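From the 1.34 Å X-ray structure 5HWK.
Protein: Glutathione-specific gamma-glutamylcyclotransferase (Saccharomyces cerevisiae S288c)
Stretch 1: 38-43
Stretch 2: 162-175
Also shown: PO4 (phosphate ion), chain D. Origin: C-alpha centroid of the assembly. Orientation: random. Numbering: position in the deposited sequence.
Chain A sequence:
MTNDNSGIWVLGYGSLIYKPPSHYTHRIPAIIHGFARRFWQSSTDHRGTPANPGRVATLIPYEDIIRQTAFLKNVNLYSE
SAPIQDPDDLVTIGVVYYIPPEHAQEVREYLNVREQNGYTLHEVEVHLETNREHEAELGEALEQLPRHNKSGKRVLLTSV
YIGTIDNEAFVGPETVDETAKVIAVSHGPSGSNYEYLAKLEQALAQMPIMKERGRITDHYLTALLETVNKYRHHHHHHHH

Stretch 1, residues 38-43: RFWQSS
Stretch 2 162-175: IGTIDNEAFVGPET

A loop can be held against a short segment by a single bridge, with side chains adding polar and apolar contacts. In this cyclotransferase the two segments meet at a single beta bridge, Gln41 with Phe170 (CA to CA 4.6 Å), the chains running antiparallel, with Trp40 nearest Gly172 and Ser42 nearest Ala169. Two nearly linear hydrogen bonds clasp it: Val171 N to Trp40 O, 2.8 Å, and Ser42 N to Ala169 O, 2.8 Å. The chain turns corners at Phe39 and Gln41, and the loop arrives through consecutive type I turns, Thr164 to Asn167 and Asn167 to Phe170; the pairing is a single bridge.

Gln41 (phi/psi -117/129) starts with CA-to-CB pointing away, yet chi1 t and chi2 p (83°) bring its amide back to the loop. There it pairs reciprocally with Asn167: Asn167 ND2 to Gln41 OE1 is 2.9 Å, and Gln41 NE2 to Asn167 OD1 is 3.1 Å. Chi1 of Asn167 (96°) lies between wells; chi2 is 85°. In this pose Asn167 ND2 also reaches Thr164 O (2.7 Å) while Asn167 OD1 accepts from Ala169 N (2.9 Å), joining both turns to Gln41. Gly163 fits beside this pair because it lacks a CB; an ideal one would lie 2.3 Å from Gln41 OE1.

Trp40 (-110/20; chi1 -67°, m; chi2 -7°) sets one face of its indole against Pro173 CA and Glu174 N; the peptide before Pro173 is cis. Pro173 CA stands 3.7 Å from the six-membered ring's centroid, 5° off the normal, a CH-pi contact. Phe170 points CA-to-CB away overall, but chi1 t (-170°) and chi2 81° bring its CZ to the ring edge, 4.0 Å from Trp40 CE3. A weak hydrogen bond joins Trp40 NE1 to Glu174 O at 3.2 Å.

Ser42, chi1 p, directs OG to Ala169 O (3.1 Å), doubling its backbone bond. Ser43, t, instead donates OG to phosphate O3 at 2.6 Å.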

# COMPACT_ATOMS: atom_id res chain seq x y z
N ARG A 38 5.41 3.36 0.95
CA ARG A 38 6.08 4.65 1.08
C ARG A 38 5.37 5.63 0.16
O ARG A 38 4.87 5.27 -0.91
CB ARG A 38 7.57 4.56 0.65
CG ARG A 38 8.48 3.79 1.63
CD ARG A 38 8.59 4.52 2.94
NE ARG A 38 9.48 3.91 3.92
CZ ARG A 38 9.11 3.02 4.83
NH1 ARG A 38 7.86 2.53 4.84
NH2 ARG A 38 10.00 2.58 5.72
N PHE A 39 5.41 6.92 0.53
CA PHE A 39 4.80 7.96 -0.32
C PHE A 39 5.85 8.47 -1.32
O PHE A 39 6.27 9.63 -1.33
CB PHE A 39 4.22 9.08 0.53
CG PHE A 39 2.81 8.84 1.03
CD1 PHE A 39 2.45 7.65 1.63
CD2 PHE A 39 1.86 9.86 0.93
CE1 PHE A 39 1.16 7.46 2.11
CE2 PHE A 39 0.61 9.70 1.42
CZ PHE A 39 0.24 8.50 2.00
N TRP A 40 6.32 7.52 -2.14
CA TRP A 40 7.41 7.69 -3.09
C TRP A 40 6.94 7.66 -4.53
O TRP A 40 7.76 7.44 -5.44
CB TRP A 40 8.50 6.67 -2.84
CG TRP A 40 9.22 6.87 -1.55
CD1 TRP A 40 9.09 7.93 -0.67
CD2 TRP A 40 10.26 6.04 -1.04
NE1 TRP A 40 9.95 7.76 0.39
CE2 TRP A 40 10.69 6.61 0.19
CE3 TRP A 40 10.84 4.85 -1.46
CZ2 TRP A 40 11.67 6.02 0.98
CZ3 TRP A 40 11.82 4.26 -0.66
CH2 TRP A 40 12.22 4.85 0.53
N GLN A 41 5.65 7.90 -4.77
CA GLN A 41 5.09 8.01 -6.10
C GLN A 41 4.55 9.43 -6.27
O GLN A 41 3.88 9.96 -5.37
CB GLN A 41 4.00 6.96 -6.29
CG GLN A 41 3.37 6.95 -7.65
CD GLN A 41 4.21 6.14 -8.64
OE1 GLN A 41 5.36 5.76 -8.36
NE2 GLN A 41 3.63 5.83 -9.80
N SER A 42 4.91 10.11 -7.34
CA SER A 42 4.35 11.45 -7.52
C SER A 42 2.95 11.39 -8.14
O SER A 42 2.61 10.43 -8.83
CB SER A 42 5.26 12.27 -8.39
OG SER A 42 5.29 11.66 -9.63
N SER A 43 2.11 12.39 -7.81
CA SER A 43 0.79 12.52 -8.39
C SER A 43 0.73 13.86 -9.13
O SER A 43 1.00 14.92 -8.53
CB SER A 43 -0.27 12.48 -7.31
OG SER A 43 -1.52 12.82 -7.88
N ILE A 162 1.14 -1.24 -8.41
CA ILE A 162 2.38 -0.78 -7.81
C ILE A 162 3.02 0.24 -8.72
O ILE A 162 3.04 0.05 -9.94
CB ILE A 162 3.38 -1.96 -7.63
CG1 ILE A 162 2.79 -2.93 -6.60
CG2 ILE A 162 4.78 -1.43 -7.22
CD1 ILE A 162 3.66 -4.12 -6.30
N GLY A 163 3.57 1.32 -8.14
CA GLY A 163 4.52 2.17 -8.87
C GLY A 163 5.89 1.60 -8.64
O GLY A 163 6.42 1.73 -7.55
N THR A 164 6.44 0.88 -9.62
CA THR A 164 7.71 0.22 -9.37
C THR A 164 8.85 1.26 -9.38
O THR A 164 8.70 2.42 -9.84
CB THR A 164 8.03 -0.81 -10.44
OG1 THR A 164 8.25 -0.11 -11.66
CG2 THR A 164 6.90 -1.84 -10.62
N ILE A 165 10.03 0.80 -8.95
CA ILE A 165 11.19 1.68 -8.87
C ILE A 165 11.60 2.29 -10.22
O ILE A 165 12.20 3.37 -10.25
CB ILE A 165 12.36 1.03 -8.11
CG1 ILE A 165 12.99 -0.08 -8.95
CG2 ILE A 165 11.88 0.53 -6.74
CD1 ILE A 165 14.17 -0.81 -8.28
N ASP A 166 11.22 1.68 -11.33
CA ASP A 166 11.62 2.18 -12.65
C ASP A 166 10.59 3.10 -13.28
O ASP A 166 10.83 3.66 -14.36
CB ASP A 166 11.88 1.00 -13.59
CG ASP A 166 10.74 0.01 -13.60
OD1 ASP A 166 9.68 0.37 -14.16
OD2 ASP A 166 10.87 -1.10 -13.03
N ASN A 167 9.44 3.29 -12.64
CA ASN A 167 8.37 4.02 -13.32
C ASN A 167 8.69 5.52 -13.31
O ASN A 167 9.36 6.02 -12.42
CB ASN A 167 7.00 3.61 -12.71
CG ASN A 167 6.50 4.56 -11.63
OD1 ASN A 167 5.87 5.58 -11.94
ND2 ASN A 167 6.75 4.22 -10.38
N GLU A 168 8.15 6.25 -14.31
CA GLU A 168 8.46 7.68 -14.49
C GLU A 168 8.09 8.52 -13.27
O GLU A 168 8.71 9.57 -13.07
CB GLU A 168 7.72 8.23 -15.73
CG GLU A 168 6.18 8.06 -15.71
N ALA A 169 7.08 8.12 -12.48
CA ALA A 169 6.58 8.92 -11.37
C ALA A 169 7.25 8.53 -10.05
O ALA A 169 6.92 9.10 -9.02
CB ALA A 169 5.05 8.82 -11.31
N PHE A 170 8.18 7.59 -10.05
CA PHE A 170 8.78 7.18 -8.78
C PHE A 170 9.76 8.24 -8.34
O PHE A 170 10.60 8.69 -9.12
CB PHE A 170 9.51 5.84 -8.95
CG PHE A 170 9.96 5.20 -7.67
CD1 PHE A 170 9.07 4.47 -6.90
CD2 PHE A 170 11.28 5.28 -7.26
CE1 PHE A 170 9.49 3.81 -5.70
CE2 PHE A 170 11.72 4.65 -6.08
CZ PHE A 170 10.83 3.91 -5.30
N VAL A 171 9.69 8.63 -7.08
CA VAL A 171 10.55 9.70 -6.57
C VAL A 171 11.41 9.23 -5.41
O VAL A 171 12.11 10.04 -4.81
CB VAL A 171 9.75 10.97 -6.19
CG1 VAL A 171 9.17 11.62 -7.38
CG2 VAL A 171 8.62 10.63 -5.33
N GLY A 172 11.35 7.94 -5.05
CA GLY A 172 12.08 7.48 -3.89
C GLY A 172 13.54 7.27 -4.27
O GLY A 172 13.92 7.27 -5.46
N PRO A 173 14.41 7.08 -3.25
CA PRO A 173 14.09 7.24 -1.83
C PRO A 173 14.00 8.73 -1.51
O PRO A 173 14.61 9.58 -2.16
CB PRO A 173 15.29 6.61 -1.14
CG PRO A 173 16.43 6.88 -2.07
CD PRO A 173 15.85 6.82 -3.46
N GLU A 174 13.18 9.04 -0.54
CA GLU A 174 13.04 10.39 -0.07
C GLU A 174 12.88 10.32 1.44
O GLU A 174 12.24 9.38 1.93
CB GLU A 174 11.76 10.93 -0.71
CG GLU A 174 11.68 12.40 -0.84
CD GLU A 174 10.54 12.89 -1.74
OE1 GLU A 174 9.39 12.61 -1.40
OE2 GLU A 174 10.81 13.58 -2.74
N THR A 175 13.46 11.27 2.17
CA THR A 175 13.28 11.30 3.61
C THR A 175 11.88 11.80 3.96
O THR A 175 11.19 12.44 3.16
CB THR A 175 14.28 12.24 4.27
OG1 THR A 175 13.94 13.57 3.90
CG2 THR A 175 15.73 11.94 3.84
P PO4 D . -1.52 10.68 -10.70
O1 PO4 D . -0.28 11.28 -11.35
O2 PO4 D . -2.22 9.73 -11.65
O3 PO4 D . -2.42 11.79 -10.13
O4 PO4 D . -1.04 9.85 -9.46